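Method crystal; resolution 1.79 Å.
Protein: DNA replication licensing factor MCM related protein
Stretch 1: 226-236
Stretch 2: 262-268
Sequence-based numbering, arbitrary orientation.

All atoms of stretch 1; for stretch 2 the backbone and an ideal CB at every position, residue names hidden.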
# COMPACT_ATOMS: atom_id res chain seq x y z
N GLY A 226 -13.17 -6.21 -1.18
CA GLY A 226 -14.29 -7.08 -1.47
C GLY A 226 -14.31 -8.37 -0.68
O GLY A 226 -14.94 -9.34 -1.09
N LEU A 227 -13.63 -8.38 0.47
CA LEU A 227 -13.51 -9.59 1.28
C LEU A 227 -14.32 -9.53 2.57
O LEU A 227 -14.68 -10.57 3.12
CB LEU A 227 -12.04 -9.84 1.64
CG LEU A 227 -11.08 -10.14 0.48
CD1 LEU A 227 -9.67 -10.35 1.01
CD2 LEU A 227 -11.54 -11.34 -0.31
N LEU A 228 -14.61 -8.33 3.05
CA LEU A 228 -15.22 -8.16 4.36
C LEU A 228 -16.67 -7.70 4.27
O LEU A 228 -17.01 -6.81 3.49
CB LEU A 228 -14.39 -7.18 5.20
CG LEU A 228 -12.92 -7.56 5.38
CD1 LEU A 228 -12.19 -6.54 6.26
CD2 LEU A 228 -12.79 -8.95 5.97
N TYR A 229 -17.52 -8.32 5.08
CA TYR A 229 -18.95 -8.05 5.09
C TYR A 229 -19.45 -7.85 6.52
O TYR A 229 -18.83 -8.32 7.47
CB TYR A 229 -19.72 -9.22 4.46
CG TYR A 229 -19.29 -9.56 3.05
CD1 TYR A 229 -18.25 -10.45 2.81
CD2 TYR A 229 -19.93 -9.00 1.95
CE1 TYR A 229 -17.85 -10.76 1.52
CE2 TYR A 229 -19.55 -9.31 0.66
CZ TYR A 229 -18.51 -10.19 0.45
OH TYR A 229 -18.12 -10.50 -0.84
N PRO A 230 -20.59 -7.14 6.68
CA PRO A 230 -21.11 -6.90 8.02
C PRO A 230 -21.32 -8.18 8.83
O PRO A 230 -21.89 -9.14 8.32
CB PRO A 230 -22.44 -6.20 7.75
CG PRO A 230 -22.23 -5.50 6.46
CD PRO A 230 -21.35 -6.41 5.65
N GLY A 231 -20.85 -8.18 10.07
CA GLY A 231 -20.95 -9.33 10.94
C GLY A 231 -19.65 -10.13 11.02
O GLY A 231 -19.45 -10.89 11.96
N ASN A 232 -18.78 -9.95 10.03
CA ASN A 232 -17.50 -10.66 10.01
C ASN A 232 -16.65 -10.30 11.22
O ASN A 232 -16.53 -9.14 11.58
CB ASN A 232 -16.70 -10.34 8.75
CG ASN A 232 -17.29 -10.94 7.48
OD1 ASN A 232 -16.79 -10.68 6.39
ND2 ASN A 232 -18.35 -11.74 7.61
N ARG A 233 -16.02 -11.31 11.82
CA ARG A 233 -15.05 -11.07 12.87
C ARG A 233 -13.67 -11.07 12.25
O ARG A 233 -13.26 -12.05 11.63
CB ARG A 233 -15.16 -12.14 13.95
CG ARG A 233 -16.48 -12.07 14.70
CD ARG A 233 -16.61 -13.16 15.75
NE ARG A 233 -17.88 -13.03 16.46
CZ ARG A 233 -18.08 -12.21 17.49
NH1 ARG A 233 -17.11 -11.43 17.94
NH2 ARG A 233 -19.28 -12.16 18.06
N VAL A 234 -12.94 -9.96 12.39
CA VAL A 234 -11.68 -9.80 11.68
C VAL A 234 -10.54 -9.36 12.58
O VAL A 234 -10.74 -8.72 13.61
CB VAL A 234 -11.82 -8.78 10.53
CG1 VAL A 234 -12.96 -9.17 9.61
CG2 VAL A 234 -12.05 -7.38 11.07
N ILE A 235 -9.33 -9.75 12.18
CA ILE A 235 -8.11 -9.17 12.71
C ILE A 235 -7.37 -8.59 11.53
O ILE A 235 -7.09 -9.29 10.55
CB ILE A 235 -7.21 -10.21 13.39
CG1 ILE A 235 -7.95 -10.90 14.53
CG2 ILE A 235 -5.93 -9.55 13.89
CD1 ILE A 235 -7.25 -12.13 15.06
N VAL A 236 -7.05 -7.30 11.61
CA VAL A 236 -6.39 -6.62 10.51
C VAL A 236 -5.04 -6.09 10.95
O VAL A 236 -4.93 -5.41 11.97
CB VAL A 236 -7.25 -5.45 10.00
CG1 VAL A 236 -6.52 -4.70 8.89
CG2 VAL A 236 -8.59 -5.98 9.51
N UNK A 262 -2.79 -4.22 5.54
CA UNK A 262 -1.69 -4.95 4.92
C UNK A 262 -2.00 -6.45 4.87
O UNK A 262 -1.59 -7.14 3.94
CB UNK A 262 -0.39 -4.70 5.68
N UNK A 263 -2.72 -6.93 5.88
CA UNK A 263 -3.08 -8.34 5.98
C UNK A 263 -4.41 -8.46 6.73
O UNK A 263 -4.66 -7.71 7.68
CB UNK A 263 -1.98 -9.14 6.68
N UNK A 264 -5.25 -9.39 6.30
CA UNK A 264 -6.58 -9.56 6.89
C UNK A 264 -6.84 -11.03 7.18
O UNK A 264 -6.55 -11.90 6.35
CB UNK A 264 -7.66 -9.00 5.96
N UNK A 265 -7.39 -11.31 8.36
CA UNK A 265 -7.79 -12.66 8.73
C UNK A 265 -9.19 -12.66 9.31
O UNK A 265 -9.56 -11.74 10.04
CB UNK A 265 -6.80 -13.26 9.73
N UNK A 266 -9.97 -13.69 8.99
CA UNK A 266 -11.34 -13.82 9.47
C UNK A 266 -11.55 -15.10 10.26
O UNK A 266 -10.81 -16.07 10.09
CB UNK A 266 -12.32 -13.77 8.29
N UNK A 267 -12.57 -15.11 11.11
CA UNK A 267 -12.96 -16.32 11.82
C UNK A 267 -14.46 -16.28 12.12
O UNK A 267 -15.08 -15.22 12.08
CB UNK A 267 -12.15 -16.47 13.11
N UNK A 268 -15.03 -17.44 12.43
CA UNK A 268 -16.46 -17.52 12.74
C UNK A 268 -16.66 -17.88 14.21
O UNK A 268 -15.89 -18.66 14.77
CB UNK A 268 -17.15 -18.55 11.84

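Stretch 2 runs antiparallel to strand 233-236, and its side chains alternate between two faces of the sheet. One face carries Val234 and Val236, with Leu228 nearby. The other carries Arg233 and Ile235.

Position 262 lies where the chain turns a corner. Its CB points sideways, with nothing of stretch 1 within 5.5 Å. Stretch 1 sets no preference. The residue is Ile262, and its end leads away.

Position 263 also has a sideways CB and no near neighbour. Its backbone carbonyl receives a CA-H...O contact, O to Val236 CA at 3.5 Å. Many residues would suit. The deposited one is Asn263, which makes no side-chain contact with stretch 1.

Position 264 pairs with Val236 and shares its face. The ideal CB is 4.8 Å from Val236 CG2 and 5.1 Å from Leu228 CD2. Both neighbours are apolar, so a valine, isoleucine or leucine would fit. It is Val264. Its two methyls divide the work: CG1 packs on Leu228 CD2 at 3.8 Å, and CG2 on Val236 CG2 at 4.1 Å.

Position 265 pairs with Ile235 through two backbone hydrogen bonds, Ile235 N to its O at 2.9 Å and its N to Ile235 O at 3.0 Å. The CB lies on the Ile235 face, where a branched apolar or a long side chain could lie. The residue is Arg265. Its end leads away from stretch 1, and NH1 donates to Val264 O at 2.9 Å.

Position 266 pairs with Val234. The CB is 4.8 Å from Val234 CG1 and 5.4 Å from Leu228 CD2, so the start of the side chain meets apolar atoms. Farther out are two acceptors, Leu227 O and Asn232 OD1. A long chain with a donor at its tip suits both, lysine or perhaps arginine. It is Lys266. CG lies 3.9 Å from Val234 CG1, and CD 3.6 Å from Leu228 CD2. NZ donates to Asn232 OD1 at 2.7 Å and to Leu227 O at 3.2 Å. A water also links NZ and Leu227 O. Asn232 OD1 accepts from Tyr229 N too, at 2.8 Å, so the lysine binds an atom that also braces the turn.

Position 267 lies on the Arg233 face. Its N donates to Arg233 O at 3.2 Å. A polar or acidic residue is plausible beside an arginine, but others would fit. It is Asp267. OD1 comes 3.7 Å from Arg233 CB, while the arginine's end leads away.

Position 268 points away, free of stretch 1. Almost anything would do; it is Val268.

Stretch 2, residues 262-268: INVRKDV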
# COMPACT_ATOMS: atom_id res chain seq x y z
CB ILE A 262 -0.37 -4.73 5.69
CG1 ILE A 262 0.05 -3.26 5.62
CG2 ILE A 262 0.72 -5.62 5.14
CD1 ILE A 262 0.34 -2.77 4.22
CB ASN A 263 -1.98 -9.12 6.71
CG ASN A 263 -2.21 -10.62 6.69
OD1 ASN A 263 -2.56 -11.20 5.66
ND2 ASN A 263 -1.99 -11.26 7.83
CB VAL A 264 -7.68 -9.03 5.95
CG1 VAL A 264 -9.06 -9.46 6.43
CG2 VAL A 264 -7.60 -7.51 5.82
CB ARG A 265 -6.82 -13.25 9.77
CG ARG A 265 -5.43 -13.56 9.22
CD ARG A 265 -5.45 -14.74 8.26
NE ARG A 265 -4.11 -15.06 7.78
CZ ARG A 265 -3.53 -14.49 6.73
NH1 ARG A 265 -4.17 -13.58 6.01
NH2 ARG A 265 -2.30 -14.85 6.38
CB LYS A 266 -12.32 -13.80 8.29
CG LYS A 266 -12.44 -12.45 7.62
CD LYS A 266 -13.85 -12.23 7.10
CE LYS A 266 -14.06 -12.91 5.77
NZ LYS A 266 -15.47 -12.80 5.30
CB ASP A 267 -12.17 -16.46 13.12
CG ASP A 267 -12.57 -15.45 14.16
OD1 ASP A 267 -12.19 -14.27 14.03
OD2 ASP A 267 -13.27 -15.84 15.13
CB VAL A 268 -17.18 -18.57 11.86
CG1 VAL A 268 -16.77 -18.42 10.40
CG2 VAL A 268 -16.90 -19.98 12.36
O HOH W 1 -15.03 -13.13 2.72
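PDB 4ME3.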